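Local coordinates for Sca-family protein (Rickettsia rickettsii, PDB 4LQ8) that probably takes part in cell adhesion as a rickettsial surface-antigen (Sca-family) protein, this chain being its N-terminal head domain, at residues Phe226-Ser240 / Phe259-Leu273. Sequence-based numbering, arbitrary orientation. Where two conformers were deposited one is given.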
loop_
_atom_site.group_PDB
_atom_site.type_symbol
_atom_site.label_atom_id
_atom_site.label_comp_id
_atom_site.label_asym_id
_atom_site.label_seq_id
_atom_site.Cartn_x
_atom_site.Cartn_y
_atom_site.Cartn_z
ATOM N N PHE A 226 6.718 2.076 10.717
ATOM C CA PHE A 226 6.903 0.672 10.318
ATOM C C PHE A 226 8.374 0.258 10.361
ATOM O O PHE A 226 9.208 0.997 9.838
ATOM C CB PHE A 226 6.317 0.402 8.927
ATOM C CG PHE A 226 4.834 0.644 8.788
ATOM C CD1 PHE A 226 3.912 -0.349 9.135
ATOM C CD2 PHE A 226 4.355 1.849 8.280
ATOM C CE1 PHE A 226 2.536 -0.124 9.001
ATOM C CE2 PHE A 226 2.986 2.075 8.158
ATOM C CZ PHE A 226 2.085 1.082 8.499
ATOM N N PRO A 227 8.725 -0.885 11.004
ATOM C CA PRO A 227 10.142 -1.282 11.035
ATOM C C PRO A 227 10.618 -1.742 9.653
ATOM O O PRO A 227 9.814 -2.215 8.850
ATOM C CB PRO A 227 10.179 -2.407 12.087
ATOM C CG PRO A 227 8.812 -2.980 12.074
ATOM C CD PRO A 227 7.862 -1.886 11.674
ATOM N N ILE A 228 11.893 -1.494 9.346
ATOM C CA ILE A 228 12.510 -1.898 8.072
ATOM C C ILE A 228 13.187 -3.222 8.323
ATOM O O ILE A 228 12.852 -4.210 7.678
ATOM C CB ILE A 228 13.492 -0.817 7.506
ATOM C CG1 ILE A 228 12.814 0.575 7.379
ATOM C CG2 ILE A 228 14.134 -1.255 6.184
ATOM C CD1 ILE A 228 11.519 0.610 6.539
ATOM N N LYS A 229 14.081 -3.253 9.309
ATOM C CA LYS A 229 14.811 -4.441 9.725
ATOM C C LYS A 229 14.510 -4.724 11.195
ATOM O O LYS A 229 14.536 -3.819 12.029
ATOM C CB LYS A 229 16.314 -4.288 9.450
ATOM C CG LYS A 229 16.608 -4.405 7.950
ATOM C CD LYS A 229 18.086 -4.464 7.628
ATOM C CE LYS A 229 18.328 -4.484 6.137
ATOM N NZ LYS A 229 18.119 -3.139 5.534
ATOM N N LEU A 230 14.141 -5.962 11.496
ATOM C CA LEU A 230 13.783 -6.338 12.858
ATOM C C LEU A 230 14.875 -7.207 13.454
ATOM O O LEU A 230 15.490 -8.005 12.738
ATOM C CB LEU A 230 12.404 -7.020 12.888
ATOM C CG LEU A 230 11.216 -6.108 12.507
ATOM C CD1 LEU A 230 11.000 -6.089 10.976
ATOM C CD2 LEU A 230 9.957 -6.548 13.184
ATOM N N ASP A 231 15.164 -6.996 14.745
ATOM C CA ASP A 231 16.213 -7.720 15.461
ATOM C C ASP A 231 15.732 -8.198 16.840
ATOM O O ASP A 231 16.530 -8.293 17.770
ATOM C CB ASP A 231 17.487 -6.845 15.570
ATOM C CG ASP A 231 17.357 -5.518 16.334
ATOM O OD1 ASP A 231 16.213 -5.137 16.699
ATOM O OD2 ASP A 231 18.393 -4.849 16.540
ATOM N N GLN A 232 14.427 -8.490 16.982
ATOM C CA GLN A 232 13.887 -8.950 18.265
ATOM C C GLN A 232 13.472 -10.435 18.179
ATOM O O GLN A 232 14.316 -11.242 17.798
ATOM C CB GLN A 232 12.789 -8.007 18.773
ATOM C CG GLN A 232 13.332 -6.621 19.110
ATOM C CD GLN A 232 12.233 -5.605 19.193
ATOM O OE1 GLN A 232 11.542 -5.482 20.205
ATOM N NE2 GLN A 232 12.017 -4.879 18.109
ATOM N N ALA A 233 12.226 -10.810 18.524
ATOM C CA ALA A 233 11.779 -12.210 18.445
ATOM C C ALA A 233 11.627 -12.693 17.004
ATOM O O ALA A 233 11.452 -11.893 16.082
ATOM C CB ALA A 233 10.460 -12.394 19.174
ATOM N N ASP A 234 11.699 -14.012 16.832
ATOM C CA ASP A 234 11.552 -14.706 15.557
ATOM C C ASP A 234 10.084 -14.734 15.135
ATOM O O ASP A 234 9.197 -14.671 15.995
ATOM C CB ASP A 234 12.048 -16.159 15.695
ATOM C CG ASP A 234 13.553 -16.359 15.852
ATOM O OD1 ASP A 234 14.303 -15.360 15.778
ATOM O OD2 ASP A 234 13.978 -17.518 16.010
ATOM N N GLY A 235 9.842 -14.860 13.832
ATOM C CA GLY A 235 8.495 -14.994 13.301
ATOM C C GLY A 235 8.144 -14.165 12.083
ATOM O O GLY A 235 9.002 -13.536 11.462
ATOM N N SER A 236 6.857 -14.187 11.738
ATOM C CA SER A 236 6.254 -13.464 10.623
ATOM C C SER A 236 5.203 -12.526 11.180
ATOM O O SER A 236 4.662 -12.764 12.267
ATOM C CB SER A 236 5.601 -14.435 9.644
ATOM O OG SER A 236 6.548 -15.376 9.173
ATOM N N MET A 237 4.894 -11.475 10.427
ATOM C CA MET A 237 3.943 -10.460 10.842
ATOM C C MET A 237 3.329 -9.801 9.616
ATOM O O MET A 237 4.047 -9.434 8.694
ATOM C CB MET A 237 4.699 -9.447 11.730
ATOM C CG MET A 237 3.938 -8.203 12.107
ATOM S SD MET A 237 4.961 -7.095 13.129
ATOM C CE MET A 237 6.087 -6.464 11.940
ATOM N N HIS A 238 2.003 -9.656 9.603
ATOM C CA HIS A 238 1.312 -8.963 8.510
ATOM C C HIS A 238 0.453 -7.879 9.120
ATOM O O HIS A 238 -0.244 -8.117 10.099
ATOM C CB HIS A 238 0.480 -9.918 7.644
ATOM C CG HIS A 238 1.301 -11.012 7.044
ATOM N ND1 HIS A 238 1.930 -10.854 5.821
ATOM C CD2 HIS A 238 1.586 -12.241 7.530
ATOM C CE1 HIS A 238 2.569 -11.987 5.607
ATOM N NE2 HIS A 238 2.391 -12.847 6.612
ATOM N N LEU A 239 0.557 -6.673 8.570
ATOM C CA LEU A 239 -0.133 -5.505 9.080
ATOM C C LEU A 239 -1.029 -4.916 8.051
ATOM O O LEU A 239 -0.641 -4.803 6.890
ATOM C CB LEU A 239 0.888 -4.439 9.508
ATOM C CG LEU A 239 1.984 -4.873 10.511
ATOM C CD1 LEU A 239 2.982 -3.740 10.699
ATOM C CD2 LEU A 239 1.363 -5.308 11.859
ATOM N N SER A 240 -2.253 -4.532 8.459
ATOM C CA SER A 240 -3.248 -3.887 7.591
ATOM C C SER A 240 -3.741 -2.654 8.310
ATOM O O SER A 240 -4.501 -2.774 9.256
ATOM C CB SER A 240 -4.413 -4.828 7.286
ATOM O OG SER A 240 -4.024 -5.901 6.444
ATOM N N PHE A 259 -3.133 0.317 3.892
ATOM C CA PHE A 259 -1.719 0.235 3.628
ATOM C C PHE A 259 -1.332 -1.075 4.316
ATOM O O PHE A 259 -1.637 -1.247 5.497
ATOM C CB PHE A 259 -0.924 1.416 4.200
ATOM C CG PHE A 259 0.555 1.238 3.927
ATOM C CD1 PHE A 259 1.077 1.456 2.654
ATOM C CD2 PHE A 259 1.422 0.817 4.936
ATOM C CE1 PHE A 259 2.436 1.242 2.392
ATOM C CE2 PHE A 259 2.786 0.619 4.673
ATOM C CZ PHE A 259 3.278 0.829 3.403
ATOM N N THR A 260 -0.752 -2.032 3.575
ATOM C CA THR A 260 -0.378 -3.309 4.171
ATOM C C THR A 260 1.124 -3.488 4.126
ATOM O O THR A 260 1.769 -2.921 3.258
ATOM C CB THR A 260 -1.169 -4.509 3.570
ATOM O OG1 THR A 260 -0.652 -4.825 2.282
ATOM C CG2 THR A 260 -2.711 -4.269 3.513
ATOM N N ALA A 261 1.675 -4.268 5.077
ATOM C CA ALA A 261 3.095 -4.560 5.180
ATOM C C ALA A 261 3.238 -6.027 5.584
ATOM O O ALA A 261 2.539 -6.506 6.488
ATOM C CB ALA A 261 3.760 -3.623 6.196
ATOM N N HIS A 262 4.100 -6.750 4.855
ATOM C CA HIS A 262 4.269 -8.199 4.950
ATOM C C HIS A 262 5.671 -8.597 5.298
ATOM O O HIS A 262 6.597 -8.386 4.526
ATOM C CB HIS A 262 3.775 -8.827 3.626
ATOM C CG HIS A 262 2.419 -8.310 3.277
ATOM N ND1 HIS A 262 1.280 -8.775 3.928
ATOM C CD2 HIS A 262 2.070 -7.282 2.463
ATOM C CE1 HIS A 262 0.277 -8.054 3.457
ATOM N NE2 HIS A 262 0.708 -7.145 2.569
ATOM N N TYR A 263 5.837 -9.120 6.506
ATOM C CA TYR A 263 7.125 -9.518 7.061
ATOM C C TYR A 263 7.118 -11.018 7.254
ATOM O O TYR A 263 6.266 -11.544 7.965
ATOM C CB TYR A 263 7.377 -8.835 8.425
ATOM C CG TYR A 263 7.341 -7.319 8.414
ATOM C CD1 TYR A 263 6.131 -6.627 8.455
ATOM C CD2 TYR A 263 8.520 -6.574 8.441
ATOM C CE1 TYR A 263 6.098 -5.233 8.535
ATOM C CE2 TYR A 263 8.498 -5.186 8.507
ATOM C CZ TYR A 263 7.285 -4.516 8.545
ATOM O OH TYR A 263 7.271 -3.149 8.588
ATOM N N GLU A 264 8.044 -11.711 6.608
ATOM C CA GLU A 264 8.118 -13.164 6.731
ATOM C C GLU A 264 9.405 -13.546 7.405
ATOM O O GLU A 264 10.421 -12.887 7.197
ATOM C CB GLU A 264 8.067 -13.829 5.368
ATOM C CG GLU A 264 6.776 -13.621 4.609
ATOM C CD GLU A 264 6.813 -14.246 3.233
ATOM O OE1 GLU A 264 7.795 -14.953 2.916
ATOM O OE2 GLU A 264 5.861 -14.016 2.460
ATOM N N GLU A 265 9.370 -14.640 8.174
ATOM C CA GLU A 265 10.531 -15.187 8.875
ATOM C C GLU A 265 11.685 -15.384 7.892
ATOM O O GLU A 265 11.551 -16.138 6.929
ATOM C CB GLU A 265 10.151 -16.508 9.572
ATOM C CG GLU A 265 11.152 -16.939 10.630
ATOM C CD GLU A 265 10.760 -18.100 11.522
ATOM O OE1 GLU A 265 9.596 -18.145 11.979
ATOM O OE2 GLU A 265 11.644 -18.938 11.815
ATOM N N GLY A 266 12.759 -14.621 8.103
ATOM C CA GLY A 266 13.962 -14.665 7.276
ATOM C C GLY A 266 14.894 -15.825 7.614
ATOM O O GLY A 266 14.542 -16.692 8.431
ATOM N N PRO A 267 16.111 -15.866 6.999
ATOM C CA PRO A 267 17.046 -16.977 7.287
ATOM C C PRO A 267 17.544 -17.030 8.737
ATOM O O PRO A 267 17.752 -18.122 9.263
ATOM C CB PRO A 267 18.193 -16.761 6.286
ATOM C CG PRO A 267 17.671 -15.772 5.276
ATOM C CD PRO A 267 16.679 -14.929 6.005
ATOM N N ASN A 268 17.695 -15.853 9.377
ATOM C CA ASN A 268 18.134 -15.691 10.771
ATOM C C ASN A 268 16.977 -15.864 11.799
ATOM O O ASN A 268 17.215 -15.789 13.010
ATOM C CB ASN A 268 18.825 -14.317 10.953
ATOM C CG ASN A 268 17.978 -13.098 10.633
ATOM O OD1 ASN A 268 16.857 -13.184 10.115
ATOM N ND2 ASN A 268 18.510 -11.917 10.925
ATOM N N GLY A 269 15.755 -16.070 11.296
ATOM C CA GLY A 269 14.548 -16.234 12.097
ATOM C C GLY A 269 13.765 -14.946 12.272
ATOM O O GLY A 269 12.585 -14.975 12.623
ATOM N N LYS A 270 14.409 -13.803 12.024
ATOM C CA LYS A 270 13.797 -12.490 12.196
ATOM C C LYS A 270 12.798 -12.143 11.082
ATOM O O LYS A 270 13.043 -12.513 9.926
ATOM C CB LYS A 270 14.881 -11.387 12.278
ATOM C CG LYS A 270 16.014 -11.646 13.268
ATOM C CD LYS A 270 15.556 -11.814 14.712
ATOM C CE LYS A 270 16.672 -12.349 15.586
ATOM N NZ LYS A 270 16.129 -13.117 16.737
ATOM N N PRO A 271 11.700 -11.391 11.401
ATOM C CA PRO A 271 10.764 -10.969 10.336
ATOM C C PRO A 271 11.488 -10.088 9.327
ATOM O O PRO A 271 12.264 -9.207 9.708
ATOM C CB PRO A 271 9.681 -10.180 11.085
ATOM C CG PRO A 271 9.835 -10.564 12.526
ATOM C CD PRO A 271 11.282 -10.876 12.723
ATOM N N GLN A 272 11.303 -10.400 8.044
ATOM C CA GLN A 272 11.940 -9.699 6.933
ATOM C C GLN A 272 10.853 -9.079 6.055
ATOM O O GLN A 272 9.945 -9.793 5.631
ATOM C CB GLN A 272 12.795 -10.693 6.121
ATOM C CG GLN A 272 13.749 -10.026 5.153
ATOM C CD GLN A 272 14.851 -10.951 4.715
ATOM O OE1 GLN A 272 14.616 -12.018 4.139
ATOM N NE2 GLN A 272 16.085 -10.542 4.953
ATOM N N LEU A 273 10.950 -7.762 5.777
ATOM C CA LEU A 273 9.965 -7.074 4.950
ATOM C C LEU A 273 10.028 -7.577 3.504
ATOM O O LEU A 273 11.017 -7.348 2.809
ATOM C CB LEU A 273 10.133 -5.555 5.061
ATOM C CG LEU A 273 9.151 -4.665 4.259
ATOM C CD1 LEU A 273 7.676 -4.933 4.646
ATOM C CD2 LEU A 273 9.494 -3.195 4.471
HETATM O O HOH W 1 13.408 -6.473 6.491
HETATM O O HOH W 2 14.463 -7.740 9.216
#
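Tyr263 lays its ring beneath the methyl end of Met237, whose CE sits over one face, 3.7 Å from the ring centroid, in a CH-pi contact. Met237 reaches that spot because its chain runs out extended and then bends at the sulfur (chi3 73°). Leu273 CD1 covers the opposite face, and Leu230 CD1 packs obliquely against the ring at CD2. The phenol is pinned at its far end as well: OH donates to Pro227 O at 2.7 Å, in the carbonyl plane and on a lone pair, so the loop preceding strand 236-240 is tied across the sheet face bearing Met237, Leu239 and Ala261. Farther along that face, the Phe226 and Phe259 rings meet obliquely, with CZ of Phe226 3.6 Å from CD2 of Phe259.

Beneath these side chains strands 236-240 and 259-265 run antiparallel, 173° between their directions, with Met237-Tyr263 and Leu239-Ala261 as hydrogen-bonded pairs. The other face carries a buried polar chain. His238 ND1 and His262 ND1 share a hydrogen bond of 2.9 Å, the rings meeting rim to rim with planes 46° apart; beyond them His262 NE2 bonds to Thr260 OG1, and His238 NE2 to Asp63. Thr66 and Val69 of helix 64-90 pack on His262.

At the turn end, Lys270 NZ reaches two acceptors, Gln232 O at 2.8 Å and Asp234 OD1 in a 3.0 Å salt bridge, while Gly235 N bonds to Gly269 O. Two waters extend the join, one linking Ile228 O to Leu273 N, the other Leu230 N to Pro271 O. Strands 258-265 and 271-277 form a beta hairpin, turned through a type I turn at Gly266-Gly269; strand 236-245 pairs with 258-265, completing a three-strand beta meander within the mixed sheet.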